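Pyocin S5 (Pseudomonas aeruginosa PAO1, PDB 6THK) probably kills susceptible bacteria as a channel-forming bacteriocin that depolarises their cytoplasmic membrane. Local coordinates at residues R205-R208 against T209-N213. The protein carries 1 engineered substitution. Numbering follows the deposited sequence.
Sequences RDYR and TRKAN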
loop_
_atom_site.group_PDB
_atom_site.type_symbol
_atom_site.label_atom_id
_atom_site.label_comp_id
_atom_site.label_asym_id
_atom_site.label_seq_id
_atom_site.Cartn_x
_atom_site.Cartn_y
_atom_site.Cartn_z
ATOM N N ARG A 205 -9.511 23.399 -5.467
ATOM C CA ARG A 205 -8.437 23.600 -4.492
ATOM C C ARG A 205 -8.226 22.379 -3.588
ATOM O O ARG A 205 -7.079 21.974 -3.399
ATOM C CB ARG A 205 -8.712 24.839 -3.638
ATOM C CG ARG A 205 -7.649 25.894 -3.804
ATOM C CD ARG A 205 -8.207 27.274 -3.610
ATOM N NE ARG A 205 -8.128 28.042 -4.850
ATOM C CZ ARG A 205 -9.146 28.707 -5.384
ATOM N NH1 ARG A 205 -10.332 28.715 -4.785
ATOM N NH2 ARG A 205 -8.985 29.382 -6.515
ATOM N N ASP A 206 -9.332 21.803 -3.036
ATOM C CA ASP A 206 -9.322 20.616 -2.164
ATOM C C ASP A 206 -8.843 19.382 -2.925
ATOM O O ASP A 206 -8.087 18.581 -2.385
ATOM C CB ASP A 206 -10.705 20.360 -1.512
ATOM C CG ASP A 206 -11.137 21.387 -0.467
ATOM O OD1 ASP A 206 -10.252 22.070 0.104
ATOM O OD2 ASP A 206 -12.358 21.473 -0.183
ATOM N N TYR A 207 -9.249 19.264 -4.192
ATOM C CA TYR A 207 -8.888 18.165 -5.073
ATOM C C TYR A 207 -7.399 18.167 -5.431
ATOM O O TYR A 207 -6.767 17.117 -5.327
ATOM C CB TYR A 207 -9.763 18.205 -6.324
ATOM C CG TYR A 207 -9.315 17.310 -7.452
ATOM C CD1 TYR A 207 -9.435 15.927 -7.360
ATOM C CD2 TYR A 207 -8.841 17.846 -8.643
ATOM C CE1 TYR A 207 -9.092 15.099 -8.425
ATOM C CE2 TYR A 207 -8.508 17.029 -9.722
ATOM C CZ TYR A 207 -8.635 15.656 -9.608
ATOM O OH TYR A 207 -8.262 14.848 -10.655
ATOM N N ARG A 208 -6.879 19.318 -5.830
ATOM C CA ARG A 208 -5.490 19.428 -6.212
ATOM C C ARG A 208 -4.605 19.082 -5.035
ATOM O O ARG A 208 -3.605 18.397 -5.196
ATOM C CB ARG A 208 -5.194 20.848 -6.679
ATOM C CG ARG A 208 -4.715 20.941 -8.110
ATOM C CD ARG A 208 -5.186 22.226 -8.763
ATOM N NE ARG A 208 -5.505 22.029 -10.175
ATOM C CZ ARG A 208 -5.902 22.994 -10.996
ATOM N NH1 ARG A 208 -6.168 22.716 -12.262
ATOM N NH2 ARG A 208 -6.033 24.235 -10.555
ATOM N N THR A 209 -4.973 19.560 -3.852
ATOM C CA THR A 209 -4.199 19.285 -2.648
ATOM C C THR A 209 -4.199 17.794 -2.324
ATOM O O THR A 209 -3.176 17.228 -1.955
ATOM C CB THR A 209 -4.702 20.118 -1.445
ATOM O OG1 THR A 209 -5.356 19.279 -0.485
ATOM C CG2 THR A 209 -5.675 21.191 -1.904
ATOM N N ARG A 210 -5.369 17.179 -2.428
ATOM C CA ARG A 210 -5.524 15.753 -2.193
ATOM C C ARG A 210 -4.771 14.932 -3.231
ATOM O O ARG A 210 -4.202 13.898 -2.922
ATOM C CB ARG A 210 -6.997 15.377 -2.158
ATOM C CG ARG A 210 -7.627 15.577 -0.794
ATOM C CD ARG A 210 -9.046 16.099 -0.904
ATOM N NE ARG A 210 -9.439 16.846 0.283
ATOM C CZ ARG A 210 -10.634 16.757 0.853
ATOM N NH1 ARG A 210 -11.547 15.947 0.339
ATOM N NH2 ARG A 210 -10.918 17.472 1.931
ATOM N N LYS A 211 -4.786 15.399 -4.470
ATOM C CA LYS A 211 -4.114 14.727 -5.568
ATOM C C LYS A 211 -2.612 14.650 -5.333
ATOM O O LYS A 211 -1.974 13.661 -5.650
ATOM C CB LYS A 211 -4.375 15.496 -6.858
ATOM C CG LYS A 211 -4.412 14.649 -8.111
ATOM C CD LYS A 211 -5.291 15.293 -9.166
ATOM C CE LYS A 211 -4.456 15.840 -10.307
ATOM N NZ LYS A 211 -5.091 17.020 -10.948
ATOM N N ALA A 212 -2.055 15.737 -4.821
ATOM C CA ALA A 212 -0.635 15.862 -4.500
ATOM C C ALA A 212 -0.161 14.940 -3.381
ATOM O O ALA A 212 0.952 14.433 -3.401
ATOM C CB ALA A 212 -0.305 17.303 -4.158
ATOM N N ASN A 213 -1.028 14.743 -2.403
ATOM C CA ASN A 213 -0.744 13.973 -1.201
ATOM C C ASN A 213 -1.099 12.491 -1.323
ATOM O O ASN A 213 -1.150 11.769 -0.333
ATOM C CB ASN A 213 -1.509 14.608 -0.039
ATOM C CG ASN A 213 -1.240 13.932 1.282
ATOM O OD1 ASN A 213 -0.201 13.307 1.468
ATOM N ND2 ASN A 213 -2.178 14.051 2.208
#
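Tyr207 and Lys211, one helical turn apart, make the main side-chain contact in this last stretch of helix 157-212. The lysine chain slants past the phenol end of the ring, its CD 3.4 Å from both Tyr207 CZ and Tyr207 OH. A bend at chi3 (109°) swings the end of the chain across toward the CE2 side, leaving Lys211 NZ 3.6 Å from Tyr207 CE2. The tyrosine ring is carried there with CG opposite its own backbone nitrogen (chi1 168°).

Asp206 and Arg210 pair more loosely. Asp206 CB sits 4.1 Å above one face of the guanidinium, toward its rim, while OD2 stays 4.7 Å from Arg210 NH2: opposite charges that may attract without forming a salt bridge. The NH2 of Arg208 forms a salt bridge with Glu204, one turn back along the same helix.

The backbone of this turn is held by i to i+4 bonds. Lys211 N reaches Tyr207 O at 2.8 Å, and Ala212 N reaches Arg208 O at 3.1 Å. Asp206 O accepts Arg210 N. The same oxygen weakly accepts the Thr209 hydroxyl, a side-chain bond from three residues on. Asn213 then leaves helical geometry, ending the helix before 214-227 begins.

The stretch falls in a predicted coiled coil and lies against helix 272-338: Tyr207 stacks on Tyr280 and touches Leu284, which Arg210 also meets, while Lys211 packs on Asp287 of that same helix.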